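Local coordinates for SusD superfamily protein (PDB 3MCX) that is of unknown function but belongs to the SusD family, whose outer-membrane lipoproteins typically bind glycans, and carries zinc ions in the crystal, at residues A[29-34]-A[92-97]; A[72-77]-A[445-450]; A[83-88]-A[462-467]; A[135-140]-A[152-157]. All blocks are in the same frame, centred on the assembly; numbering follows the deposited sequence.

Overall arrangement
Interactions 1, 3 and 4 all involve helices 81-106 or 115-140. Interactions 1 and 3 share helix 81-106, and their centres lie about 18 Å apart. Interaction 4 sits about 12 Å from interaction 3, centre to centre. W88 of interaction 3 packs on F140, V154 and P155 of interaction 4. Y92 joins interaction 1 to interaction 4, where its OH probably hydrogen-bonds P155 O at 2.7 Å. Interaction 2 touches interaction 3 through V76 and L77, which pack on I84. A glycerol, probably from the crystallisation liquor, binds W88 and E465 in interaction 3. No bound metal lies in these contacts. E465 of interaction 3 is about 13 Å from a zinc ion, measured from its side chain.

Interaction 1 of 4, residues A[29-34]-A[92-97]; sequences NGIYRL and YKVIRQ
Segments 29-34 and 92-97, of helices 21-36 and 81-106, run antiparallel, with short-segment axes 170° apart and 9.8 Å from each other. This is an antiparallel helix pair in the helical part of the SusD fold. The backbones come nearest at I31 and V94, whose CA atoms are 6.0 Å apart. L34 points toward the partner helix, its CG anti to the backbone N (chi1 -170°). L34 and V94 lie side by side, pointing opposite ways, and L34 CD2 meets V94 CG2 at 3.6 Å. The same L34 methyl lies against the extended chain of K93, which runs roughly perpendicular to L34. I31 uses both branches. Its CG2 meets V94 CG1 at 3.9 Å, while CG1 and CD1 run along Q97. The end of I31 also reaches M128 of helix 115-140, so this third helix lines the buried side of the pair. An alanine in place of I31 would probably loosen the packing on V94 and Q97 and weaken the join to M128. K93 lies at the exposed side. Q97 brings its amide between the two apolar residues of segment 29-34. Its OE1 sits 3.7 Å from I31 CG1, and its NE2 is 3.9 Å from L34 CD2.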
loop_
_atom_site.group_PDB
_atom_site.type_symbol
_atom_site.label_atom_id
_atom_site.label_comp_id
_atom_site.label_asym_id
_atom_site.label_seq_id
_atom_site.Cartn_x
_atom_site.Cartn_y
_atom_site.Cartn_z
ATOM N N ASN A 29 20.286 -1.534 5.133
ATOM C CA ASN A 29 19.879 -2.556 4.159
ATOM C C ASN A 29 19.010 -3.606 4.826
ATOM O O ASN A 29 18.053 -4.085 4.230
ATOM C CB ASN A 29 21.086 -3.230 3.523
ATOM C CG ASN A 29 21.879 -2.293 2.610
ATOM O OD1 ASN A 29 21.400 -1.246 2.215
ATOM N ND2 ASN A 29 23.056 -2.709 2.245
ATOM N N GLY A 30 19.347 -3.969 6.056
ATOM C CA GLY A 30 18.551 -4.912 6.818
ATOM C C GLY A 30 17.138 -4.453 7.122
ATOM O O GLY A 30 16.197 -5.240 7.157
ATOM N N ILE A 31 16.963 -3.160 7.376
ATOM C CA ILE A 31 15.645 -2.594 7.579
ATOM C C ILE A 31 14.790 -2.712 6.297
ATOM O O ILE A 31 13.645 -3.150 6.340
ATOM C CB ILE A 31 15.780 -1.103 8.029
ATOM C CG1 ILE A 31 16.354 -1.084 9.440
ATOM C CG2 ILE A 31 14.450 -0.325 7.938
ATOM C CD1 ILE A 31 16.815 0.279 9.910
ATOM N N TYR A 32 15.366 -2.338 5.152
ATOM C CA TYR A 32 14.654 -2.492 3.892
ATOM C C TYR A 32 14.307 -3.957 3.618
ATOM O O TYR A 32 13.193 -4.246 3.180
ATOM C CB TYR A 32 15.517 -1.980 2.756
ATOM C CG TYR A 32 15.608 -0.459 2.659
ATOM C CD1 TYR A 32 14.491 0.293 2.404
ATOM C CD2 TYR A 32 16.832 0.180 2.702
ATOM C CE1 TYR A 32 14.578 1.705 2.244
ATOM C CE2 TYR A 32 16.933 1.562 2.539
ATOM C CZ TYR A 32 15.795 2.302 2.296
ATOM O OH TYR A 32 15.854 3.665 2.079
ATOM N N ARG A 33 15.226 -4.869 3.916
ATOM C CA ARG A 33 15.012 -6.303 3.704
ATOM C C ARG A 33 13.865 -6.795 4.583
ATOM O O ARG A 33 12.996 -7.517 4.132
ATOM C CB ARG A 33 16.271 -7.109 3.964
ATOM C CG ARG A 33 16.169 -8.551 3.489
ATOM N N LEU A 34 13.838 -6.377 5.850
ATOM C CA LEU A 34 12.755 -6.755 6.750
ATOM C C LEU A 34 11.415 -6.227 6.241
ATOM O O LEU A 34 10.392 -6.928 6.255
ATOM C CB LEU A 34 13.047 -6.216 8.167
ATOM C CG LEU A 34 12.150 -6.703 9.295
ATOM C CD1 LEU A 34 12.140 -8.241 9.404
ATOM C CD2 LEU A 34 12.750 -6.135 10.596
ATOM N N TYR A 92 6.603 -3.202 14.056
ATOM C CA TYR A 92 7.286 -2.662 15.238
ATOM C C TYR A 92 8.769 -3.050 15.272
ATOM O O TYR A 92 9.598 -2.315 15.768
ATOM C CB TYR A 92 6.559 -3.023 16.546
ATOM C CG TYR A 92 5.502 -2.014 16.885
ATOM C CD1 TYR A 92 5.866 -0.740 17.249
ATOM C CD2 TYR A 92 4.140 -2.322 16.774
ATOM C CE1 TYR A 92 4.908 0.209 17.520
ATOM C CE2 TYR A 92 3.188 -1.385 17.035
ATOM C CZ TYR A 92 3.573 -0.109 17.405
ATOM O OH TYR A 92 2.600 0.847 17.608
ATOM N N LYS A 93 9.117 -4.240 14.772
ATOM C CA LYS A 93 10.526 -4.623 14.687
ATOM C C LYS A 93 11.275 -3.658 13.765
ATOM O O LYS A 93 12.382 -3.237 14.090
ATOM C CB LYS A 93 10.679 -6.074 14.194
ATOM C CG LYS A 93 12.106 -6.617 14.258
ATOM C CD LYS A 93 12.042 -8.123 13.876
ATOM C CE LYS A 93 13.409 -8.781 13.762
ATOM N NZ LYS A 93 13.190 -10.178 13.206
ATOM N N VAL A 94 10.676 -3.334 12.616
ATOM C CA VAL A 94 11.291 -2.363 11.722
ATOM C C VAL A 94 11.440 -1.019 12.449
ATOM O O VAL A 94 12.504 -0.400 12.375
ATOM C CB VAL A 94 10.516 -2.181 10.432
ATOM C CG1 VAL A 94 11.010 -0.927 9.665
ATOM C CG2 VAL A 94 10.657 -3.449 9.555
ATOM N N ILE A 95 10.407 -0.560 13.155
ATOM C CA ILE A 95 10.493 0.723 13.868
ATOM C C ILE A 95 11.643 0.694 14.881
ATOM O O ILE A 95 12.471 1.611 14.948
ATOM C CB ILE A 95 9.150 1.062 14.539
ATOM C CG1 ILE A 95 8.139 1.454 13.462
ATOM C CG2 ILE A 95 9.351 2.166 15.599
ATOM C CD1 ILE A 95 6.692 1.556 13.946
ATOM N N ARG A 96 11.716 -0.385 15.626
ATOM C CA ARG A 96 12.780 -0.525 16.611
ATOM C C ARG A 96 14.166 -0.469 15.973
ATOM O O ARG A 96 15.055 0.173 16.487
ATOM C CB ARG A 96 12.553 -1.761 17.466
ATOM C CG ARG A 96 11.294 -1.605 18.318
ATOM C CD ARG A 96 11.007 -2.761 19.248
ATOM N NE ARG A 96 11.431 -4.078 18.798
ATOM C CZ ARG A 96 10.560 -5.026 18.513
ATOM N NH1 ARG A 96 9.285 -4.742 18.654
ATOM N NH2 ARG A 96 10.943 -6.189 18.119
ATOM N N GLN A 97 14.330 -1.136 14.854
ATOM C CA GLN A 97 15.604 -1.087 14.153
ATOM C C GLN A 97 15.928 0.318 13.643
ATOM O O GLN A 97 17.068 0.758 13.727
ATOM C CB GLN A 97 15.637 -2.110 13.022
ATOM C CG GLN A 97 15.635 -3.554 13.556
ATOM C CD GLN A 97 15.946 -4.592 12.491
ATOM O OE1 GLN A 97 16.248 -4.263 11.350
ATOM N NE2 GLN A 97 15.876 -5.867 12.886
#

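Interaction 2 of 4, residues A[72-77]-A[445-450]; sequences YEYNVL and SNAQKI
Both segments leave a helix through a Schellman motif, Y74 after helix 69-72 and N446 after helix 441-444, each with positive phi. The chains come closest at E73 and A447, with CA atoms 5.8 Å apart. Residues 449-450 then form a short strand. The Y74 ring carries the apolar contact. I450 CG1 stands over one face, 3.8 Å from the ring centroid and 10° off the normal, a CH-pi contact. I450 CD1 is 3.7 Å from Y74 CE1, while I450 CG2 lies across the ring from it, by Y74 CE2. A447 CB packs against Y74 CB and lies 3.4 Å from E73 O. Y74 OH is hydrogen-bonded to R52 O, and R52 also makes a cation-pi contact with the ring. A leucine here removes the ring and its hydroxyl, and would probably loosen the packing of I450 and the hold on R52. On the polar side, N75 ND2 donates to the anti lone pair of E73 OE1 (3.0 Å, 154°), and E73 OE2 is held by T61 and T441. S445 OG lies 3.0 Å from N75 ND2. One water donates to both Y74 O and S445 O, at 2.8 and 2.7 Å. The arrangement is a meeting of two Schellman helix ends, set beside the small antiparallel sheet of 431-432 and 449-450.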
loop_
_atom_site.group_PDB
_atom_site.type_symbol
_atom_site.label_atom_id
_atom_site.label_comp_id
_atom_site.label_asym_id
_atom_site.label_seq_id
_atom_site.Cartn_x
_atom_site.Cartn_y
_atom_site.Cartn_z
ATOM N N TYR A 72 -10.879 -10.021 4.213
ATOM C CA TYR A 72 -11.963 -9.862 3.228
ATOM C C TYR A 72 -13.337 -9.962 3.859
ATOM O O TYR A 72 -14.254 -9.224 3.473
ATOM C CB TYR A 72 -11.759 -10.933 2.165
ATOM C CG TYR A 72 -12.881 -11.139 1.168
ATOM C CD1 TYR A 72 -13.196 -10.174 0.216
ATOM C CD2 TYR A 72 -13.597 -12.304 1.165
ATOM C CE1 TYR A 72 -14.210 -10.404 -0.699
ATOM C CE2 TYR A 72 -14.589 -12.550 0.237
ATOM C CZ TYR A 72 -14.892 -11.600 -0.687
ATOM O OH TYR A 72 -15.884 -11.856 -1.617
ATOM N N GLU A 73 -13.509 -10.891 4.799
ATOM C CA GLU A 73 -14.775 -11.151 5.482
ATOM C C GLU A 73 -15.006 -10.252 6.709
ATOM O O GLU A 73 -16.039 -10.367 7.359
ATOM C CB GLU A 73 -14.823 -12.619 5.926
ATOM C CG GLU A 73 -14.808 -13.569 4.733
ATOM C CD GLU A 73 -14.529 -15.014 5.094
ATOM O OE1 GLU A 73 -14.366 -15.363 6.279
ATOM O OE2 GLU A 73 -14.470 -15.832 4.124
ATOM N N TYR A 74 -14.030 -9.403 7.050
ATOM C CA TYR A 74 -14.177 -8.503 8.217
ATOM C C TYR A 74 -14.511 -9.255 9.483
ATOM O O TYR A 74 -15.285 -8.817 10.333
ATOM C CB TYR A 74 -15.201 -7.394 7.905
ATOM C CG TYR A 74 -14.655 -6.302 6.995
ATOM C CD1 TYR A 74 -14.535 -6.484 5.625
ATOM C CD2 TYR A 74 -14.333 -5.065 7.515
ATOM C CE1 TYR A 74 -14.032 -5.486 4.817
ATOM C CE2 TYR A 74 -13.857 -4.071 6.720
ATOM C CZ TYR A 74 -13.712 -4.268 5.356
ATOM O OH TYR A 74 -13.214 -3.260 4.552
ATOM N N ASN A 75 -13.881 -10.412 9.664
ATOM C CA ASN A 75 -14.115 -11.220 10.849
ATOM C C ASN A 75 -12.829 -11.623 11.608
ATOM O O ASN A 75 -12.896 -12.369 12.580
ATOM C CB ASN A 75 -14.982 -12.440 10.533
ATOM C CG ASN A 75 -14.354 -13.370 9.539
ATOM O OD1 ASN A 75 -13.146 -13.334 9.345
ATOM N ND2 ASN A 75 -15.173 -14.179 8.875
ATOM N N VAL A 76 -11.707 -11.091 11.175
ATOM C CA VAL A 76 -10.415 -11.400 11.788
ATOM C C VAL A 76 -10.409 -11.073 13.290
ATOM O O VAL A 76 -10.930 -10.040 13.725
ATOM C CB VAL A 76 -9.270 -10.684 11.030
ATOM C CG1 VAL A 76 -9.379 -9.136 11.127
ATOM C CG2 VAL A 76 -7.919 -11.176 11.512
ATOM N N LEU A 77 -9.848 -11.976 14.089
ATOM C CA LEU A 77 -9.803 -11.894 15.539
ATOM C C LEU A 77 -8.444 -11.424 16.049
ATOM O O LEU A 77 -7.415 -11.546 15.388
ATOM C CB LEU A 77 -10.080 -13.255 16.143
ATOM C CG LEU A 77 -11.390 -13.927 15.745
ATOM C CD1 LEU A 77 -11.485 -15.320 16.402
ATOM C CD2 LEU A 77 -12.600 -13.067 16.091
ATOM N N SER A 445 -20.926 -13.158 7.652
ATOM C CA SER A 445 -20.049 -12.220 8.373
ATOM C C SER A 445 -20.511 -10.761 8.279
ATOM O O SER A 445 -19.833 -9.856 8.750
ATOM C CB SER A 445 -18.606 -12.339 7.872
ATOM O OG SER A 445 -18.067 -13.628 8.121
ATOM N N ASN A 446 -21.651 -10.526 7.642
ATOM C CA ASN A 446 -22.175 -9.149 7.503
ATOM C C ASN A 446 -21.157 -8.215 6.875
ATOM O O ASN A 446 -20.880 -7.117 7.358
ATOM C CB ASN A 446 -22.709 -8.605 8.841
ATOM C CG ASN A 446 -23.323 -7.209 8.701
ATOM O OD1 ASN A 446 -23.934 -6.875 7.669
ATOM N ND2 ASN A 446 -23.134 -6.368 9.736
ATOM N N ALA A 447 -20.577 -8.647 5.768
ATOM C CA ALA A 447 -19.550 -7.880 5.112
ATOM C C ALA A 447 -19.833 -7.694 3.629
ATOM O O ALA A 447 -18.918 -7.485 2.827
ATOM C CB ALA A 447 -18.130 -8.524 5.345
ATOM N N GLN A 448 -21.104 -7.693 3.261
ATOM C CA GLN A 448 -21.477 -7.294 1.902
ATOM C C GLN A 448 -21.389 -5.758 1.739
ATOM O O GLN A 448 -21.148 -5.249 0.649
ATOM C CB GLN A 448 -22.874 -7.780 1.560
ATOM C CG GLN A 448 -22.964 -9.299 1.459
ATOM C CD GLN A 448 -24.325 -9.730 0.989
ATOM O OE1 GLN A 448 -25.287 -9.729 1.763
ATOM N NE2 GLN A 448 -24.431 -10.068 -0.282
ATOM N N LYS A 449 -21.636 -5.041 2.829
ATOM C CA LYS A 449 -21.543 -3.568 2.859
ATOM C C LYS A 449 -20.762 -3.187 4.095
ATOM O O LYS A 449 -21.095 -3.645 5.198
ATOM C CB LYS A 449 -22.923 -2.888 2.890
ATOM C CG LYS A 449 -22.793 -1.315 2.897
ATOM C CD LYS A 449 -24.072 -0.557 3.077
ATOM C CE LYS A 449 -24.583 -0.620 4.526
ATOM N NZ LYS A 449 -25.497 0.463 4.955
ATOM N N ILE A 450 -19.772 -2.336 3.913
ATOM C CA ILE A 450 -18.983 -1.795 5.055
ATOM C C ILE A 450 -18.999 -0.273 4.952
ATOM O O ILE A 450 -18.417 0.280 4.035
ATOM C CB ILE A 450 -17.548 -2.319 5.106
ATOM C CG1 ILE A 450 -17.528 -3.855 5.020
ATOM C CG2 ILE A 450 -16.828 -1.883 6.377
ATOM C CD1 ILE A 450 -17.291 -4.322 3.587
HETATM O O HOH W 1 -17.883 -9.823 10.646
#

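Interaction 3 of 4, residues A[83-88]-A[462-467]; sequences NIVLPW and PQSEID. With GOL (glycerol), chain K.
P462 is the apolar centre, wedged against one turn of helix 81-106. It is the N-cap residue of helix 463-468, so this is the start of one helix packed on the side of another. The W88 side chain runs roughly perpendicular to that of P462. P462 CG makes a CH-pi contact with one face of the indole five-membered ring, 3.8 Å from its centroid and 25° off the normal. P462 CD lies over the same face, offset toward the rim. I84 closes another side, with CG2 at 3.6 Å from P462 CA, and V85 CG2 adds a looser touch on P462 CB. W88 CG is anti to the backbone N, which sends the indole toward P462. L136 and F140 of helix 115-140 also touch the indole, F140 edge-to-face. At the polar edge, E465 bends at chi2 (-72°) and brings OE2 back to the indole N-H. W88 NE1 donates to E465 OE2 at 3.1 Å (138°), meeting it from above the carboxylate plane. A glycerol, probably from the crystallisation liquor, accepts a second bond from W88 NE1 at O2 (2.8 Å). Glycerol O1 and O2 both donate to E465 OE2 in very short hydrogen bonds, 2.3 and 2.4 Å.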
loop_
_atom_site.group_PDB
_atom_site.type_symbol
_atom_site.label_atom_id
_atom_site.label_comp_id
_atom_site.label_asym_id
_atom_site.label_seq_id
_atom_site.Cartn_x
_atom_site.Cartn_y
_atom_site.Cartn_z
ATOM N N ASN A 83 -2.458 -12.845 10.612
ATOM C CA ASN A 83 -3.056 -11.616 10.129
ATOM C C ASN A 83 -3.060 -10.451 11.076
ATOM O O ASN A 83 -3.330 -9.329 10.656
ATOM C CB ASN A 83 -4.475 -11.941 9.691
ATOM C CG ASN A 83 -4.497 -12.934 8.541
ATOM O OD1 ASN A 83 -3.737 -12.757 7.591
ATOM N ND2 ASN A 83 -5.342 -13.955 8.615
ATOM N N ILE A 84 -2.762 -10.695 12.337
ATOM C CA ILE A 84 -2.765 -9.640 13.360
ATOM C C ILE A 84 -1.456 -9.607 14.133
ATOM O O ILE A 84 -0.776 -8.569 14.134
ATOM C CB ILE A 84 -3.962 -9.805 14.302
ATOM C CG1 ILE A 84 -5.303 -9.614 13.569
ATOM C CG2 ILE A 84 -3.881 -8.853 15.514
ATOM C CD1 ILE A 84 -5.539 -8.213 12.978
ATOM N N VAL A 85 -1.068 -10.711 14.750
ATOM C CA VAL A 85 0.139 -10.706 15.573
ATOM C C VAL A 85 1.378 -10.426 14.716
ATOM O O VAL A 85 2.191 -9.566 15.033
ATOM C CB VAL A 85 0.316 -12.035 16.326
ATOM C CG1 VAL A 85 1.573 -12.036 17.191
ATOM C CG2 VAL A 85 -0.893 -12.310 17.239
ATOM N N LEU A 86 1.552 -11.169 13.621
ATOM C CA LEU A 86 2.759 -10.991 12.819
ATOM C C LEU A 86 2.831 -9.597 12.162
ATOM O O LEU A 86 3.888 -8.960 12.220
ATOM C CB LEU A 86 2.862 -12.142 11.787
ATOM C CG LEU A 86 3.381 -13.453 12.359
ATOM C CD1 LEU A 86 3.277 -14.536 11.289
ATOM C CD2 LEU A 86 4.838 -13.323 12.880
ATOM N N PRO A 87 1.744 -9.110 11.534
ATOM C CA PRO A 87 1.858 -7.772 10.939
ATOM C C PRO A 87 2.137 -6.653 11.921
ATOM O O PRO A 87 2.859 -5.729 11.584
ATOM C CB PRO A 87 0.528 -7.606 10.185
ATOM C CG PRO A 87 0.090 -9.050 9.894
ATOM C CD PRO A 87 0.507 -9.799 11.111
ATOM N N TRP A 88 1.596 -6.755 13.118
ATOM C CA TRP A 88 1.892 -5.792 14.183
ATOM C C TRP A 88 3.355 -5.892 14.607
ATOM O O TRP A 88 4.092 -4.900 14.618
ATOM C CB TRP A 88 0.987 -6.088 15.374
ATOM C CG TRP A 88 1.199 -5.241 16.589
ATOM C CD1 TRP A 88 2.072 -5.478 17.572
ATOM C CD2 TRP A 88 0.423 -4.103 17.000
ATOM N NE1 TRP A 88 1.936 -4.539 18.588
ATOM C CE2 TRP A 88 0.924 -3.690 18.245
ATOM C CE3 TRP A 88 -0.607 -3.383 16.410
ATOM C CZ2 TRP A 88 0.399 -2.580 18.943
ATOM C CZ3 TRP A 88 -1.136 -2.285 17.097
ATOM C CH2 TRP A 88 -0.645 -1.910 18.340
ATOM N N PRO A 462 -3.434 -6.925 18.633
ATOM C CA PRO A 462 -3.133 -8.318 18.961
ATOM C C PRO A 462 -3.459 -8.640 20.399
ATOM O O PRO A 462 -3.156 -7.872 21.327
ATOM C CB PRO A 462 -1.615 -8.427 18.705
ATOM C CG PRO A 462 -1.288 -7.355 17.760
ATOM C CD PRO A 462 -2.320 -6.250 17.944
ATOM N N GLN A 463 -4.017 -9.829 20.631
ATOM C CA GLN A 463 -4.335 -10.247 21.961
ATOM C C GLN A 463 -3.093 -10.326 22.852
ATOM O O GLN A 463 -3.178 -10.108 24.047
ATOM C CB GLN A 463 -5.052 -11.622 22.003
ATOM C CG GLN A 463 -5.651 -11.982 23.308
ATOM C CD GLN A 463 -6.748 -11.044 23.741
ATOM O OE1 GLN A 463 -7.509 -10.571 22.882
ATOM N NE2 GLN A 463 -6.871 -10.797 25.044
ATOM N N SER A 464 -1.949 -10.614 22.228
ATOM C CA SER A 464 -0.668 -10.640 22.953
ATOM C C SER A 464 -0.443 -9.300 23.657
ATOM O O SER A 464 -0.019 -9.269 24.812
ATOM C CB SER A 464 0.468 -10.913 21.970
ATOM O OG SER A 464 0.420 -10.103 20.836
ATOM N N GLU A 465 -0.728 -8.204 22.959
ATOM C CA GLU A 465 -0.615 -6.872 23.591
ATOM C C GLU A 465 -1.611 -6.622 24.684
ATOM O O GLU A 465 -1.292 -6.060 25.734
ATOM C CB GLU A 465 -0.728 -5.763 22.531
ATOM C CG GLU A 465 0.368 -5.758 21.530
ATOM C CD GLU A 465 1.717 -5.276 22.071
ATOM O OE1 GLU A 465 1.834 -4.606 23.120
ATOM O OE2 GLU A 465 2.681 -5.661 21.423
ATOM N N ILE A 466 -2.863 -7.002 24.436
ATOM C CA ILE A 466 -3.908 -6.832 25.429
ATOM C C ILE A 466 -3.616 -7.601 26.707
ATOM O O ILE A 466 -3.755 -7.080 27.819
ATOM C CB ILE A 466 -5.292 -7.281 24.851
ATOM C CG1 ILE A 466 -5.642 -6.520 23.568
ATOM C CG2 ILE A 466 -6.383 -7.158 25.915
ATOM C CD1 ILE A 466 -5.695 -4.975 23.708
ATOM N N ASP A 467 -3.175 -8.840 26.550
ATOM C CA ASP A 467 -2.864 -9.700 27.689
ATOM C C ASP A 467 -1.695 -9.141 28.520
ATOM O O ASP A 467 -1.754 -9.175 29.773
ATOM C CB ASP A 467 -2.589 -11.148 27.224
ATOM C CG ASP A 467 -3.872 -11.934 26.841
ATOM O OD1 ASP A 467 -4.962 -11.521 27.263
ATOM O OD2 ASP A 467 -3.751 -12.974 26.160
HETATM C C1 GOL K . 4.921 -3.700 22.248
HETATM O O1 GOL K . 4.801 -5.128 22.255
HETATM C C2 GOL K . 4.861 -3.289 20.785
HETATM O O2 GOL K . 4.248 -4.379 20.168
HETATM C C3 GOL K . 4.139 -1.978 20.464
HETATM O O3 GOL K . 4.452 -0.991 21.430
#

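Interaction 4 of 4, residues A[135-140]-A[152-157]; sequences NLTRLF and LGVPIE
V154 carries this contact, its two methyls set against the last turns of helix 115-140. The chain returns after that helix and lays residues 152-157 across its C-terminal end, a loop packed on the end of a helix in the largely helical SusD fold. Both methyls touch L136; CG1 also reaches F140 CB and CG2 also reaches T137 OG1. V154 CG1 meets F140 CB at 3.8 Å and L136 O at the same distance. V154 CG2 sits 4.0 Å from L136 CB and 3.8 Å from T137 OG1. G153 comes nearest in the backbone, its CA 5.3 Å from that of T137. The T137 hydroxyl is itself tied back into its helix, bonded to L133 O. Further out, G153 and V154 make backbone hydrogen bonds to S170, and G153 O is bonded to R169 NE. These fix the loop against the stretch before helix 172-186. On the helix side, F140 O is bonded to N475 ND2 near the C-terminus. V154 also touches Y92 of helix 81-106, so it contacts two helices. The F140 ring turns away from the loop (chi1 -67°), and L136 O lies at its edge, in the ring plane.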
loop_
_atom_site.group_PDB
_atom_site.type_symbol
_atom_site.label_atom_id
_atom_site.label_comp_id
_atom_site.label_asym_id
_atom_site.label_seq_id
_atom_site.Cartn_x
_atom_site.Cartn_y
_atom_site.Cartn_z
ATOM N N ASN A 135 1.627 2.835 8.355
ATOM C CA ASN A 135 1.059 1.520 8.054
ATOM C C ASN A 135 0.326 0.919 9.235
ATOM O O ASN A 135 -0.786 0.398 9.094
ATOM C CB ASN A 135 2.160 0.596 7.543
ATOM C CG ASN A 135 2.617 0.970 6.128
ATOM O OD1 ASN A 135 1.803 1.392 5.294
ATOM N ND2 ASN A 135 3.912 0.789 5.845
ATOM N N LEU A 136 0.927 0.983 10.430
ATOM C CA LEU A 136 0.237 0.486 11.618
ATOM C C LEU A 136 -1.052 1.275 11.913
ATOM O O LEU A 136 -2.066 0.711 12.281
ATOM C CB LEU A 136 1.148 0.537 12.838
ATOM C CG LEU A 136 2.250 -0.527 12.855
ATOM C CD1 LEU A 136 3.385 -0.076 13.749
ATOM C CD2 LEU A 136 1.678 -1.868 13.303
ATOM N N THR A 137 -0.963 2.594 11.789
ATOM C CA THR A 137 -2.043 3.462 12.163
ATOM C C THR A 137 -3.253 3.211 11.255
ATOM O O THR A 137 -4.397 3.247 11.709
ATOM C CB THR A 137 -1.606 4.948 12.147
ATOM O OG1 THR A 137 -0.506 5.122 13.040
ATOM C CG2 THR A 137 -2.754 5.863 12.545
ATOM N N ARG A 138 -3.011 2.994 9.975
ATOM C CA ARG A 138 -4.113 2.859 9.049
ATOM C C ARG A 138 -4.745 1.467 9.125
ATOM O O ARG A 138 -5.914 1.356 8.786
ATOM C CB ARG A 138 -3.669 3.258 7.631
ATOM C CG ARG A 138 -2.771 2.309 6.984
ATOM C CD ARG A 138 -1.965 2.960 5.831
ATOM N NE ARG A 138 -2.678 3.765 4.856
ATOM C CZ ARG A 138 -2.451 3.772 3.518
ATOM N NH1 ARG A 138 -1.605 2.926 2.946
ATOM N NH2 ARG A 138 -3.050 4.646 2.755
ATOM N N LEU A 139 -4.029 0.450 9.634
ATOM C CA LEU A 139 -4.630 -0.874 9.864
ATOM C C LEU A 139 -5.389 -0.924 11.171
ATOM O O LEU A 139 -6.478 -1.501 11.223
ATOM C CB LEU A 139 -3.555 -1.976 9.890
ATOM C CG LEU A 139 -3.425 -2.734 8.573
ATOM C CD1 LEU A 139 -2.931 -1.844 7.405
ATOM C CD2 LEU A 139 -2.534 -3.977 8.780
ATOM N N PHE A 140 -4.813 -0.365 12.240
ATOM C CA PHE A 140 -5.292 -0.608 13.584
ATOM C C PHE A 140 -6.075 0.559 14.192
ATOM O O PHE A 140 -6.504 0.495 15.352
ATOM C CB PHE A 140 -4.096 -1.010 14.477
ATOM C CG PHE A 140 -3.508 -2.351 14.089
ATOM C CD1 PHE A 140 -4.116 -3.509 14.524
ATOM C CD2 PHE A 140 -2.393 -2.436 13.259
ATOM C CE1 PHE A 140 -3.619 -4.777 14.163
ATOM C CE2 PHE A 140 -1.881 -3.696 12.879
ATOM C CZ PHE A 140 -2.520 -4.852 13.335
ATOM N N LEU A 152 -8.298 6.248 18.844
ATOM C CA LEU A 152 -6.983 5.648 19.135
ATOM C C LEU A 152 -6.259 5.094 17.926
ATOM O O LEU A 152 -6.855 4.407 17.087
ATOM C CB LEU A 152 -7.112 4.558 20.209
ATOM C CG LEU A 152 -7.545 5.018 21.603
ATOM C CD1 LEU A 152 -7.669 3.808 22.538
ATOM C CD2 LEU A 152 -6.587 6.063 22.180
ATOM N N GLY A 153 -4.964 5.404 17.866
ATOM C CA GLY A 153 -4.075 4.896 16.869
ATOM C C GLY A 153 -3.276 3.747 17.463
ATOM O O GLY A 153 -3.864 2.761 17.939
ATOM N N VAL A 154 -1.955 3.849 17.434
ATOM C CA VAL A 154 -1.074 2.832 17.981
ATOM C C VAL A 154 -0.005 3.476 18.856
ATOM O O VAL A 154 0.116 4.713 18.895
ATOM C CB VAL A 154 -0.430 2.005 16.884
ATOM C CG1 VAL A 154 -1.478 1.315 16.003
ATOM C CG2 VAL A 154 0.496 2.883 16.007
ATOM N N PRO A 155 0.787 2.679 19.579
ATOM C CA PRO A 155 1.875 3.261 20.344
ATOM C C PRO A 155 2.976 3.871 19.470
ATOM O O PRO A 155 3.343 3.351 18.418
ATOM C CB PRO A 155 2.410 2.075 21.168
ATOM C CG PRO A 155 1.214 1.196 21.324
ATOM C CD PRO A 155 0.533 1.288 19.998
ATOM N N ILE A 156 3.486 4.993 19.934
ATOM C CA ILE A 156 4.537 5.712 19.240
ATOM C C ILE A 156 5.867 5.510 19.940
ATOM O O ILE A 156 6.064 5.876 21.116
ATOM C CB ILE A 156 4.220 7.229 19.151
ATOM C CG1 ILE A 156 2.934 7.428 18.364
ATOM C CG2 ILE A 156 5.401 7.997 18.486
ATOM C CD1 ILE A 156 2.482 8.890 18.297
ATOM N N GLU A 157 6.811 4.941 19.174
ATOM C CA GLU A 157 8.219 4.810 19.628
ATOM C C GLU A 157 9.186 5.611 18.758
ATOM O O GLU A 157 9.280 5.378 17.564
ATOM C CB GLU A 157 8.648 3.343 19.607
ATOM C CG GLU A 157 7.852 2.486 20.558
ATOM C CD GLU A 157 8.339 1.026 20.624
ATOM O OE1 GLU A 157 9.425 0.727 20.060
ATOM O OE2 GLU A 157 7.648 0.196 21.265
#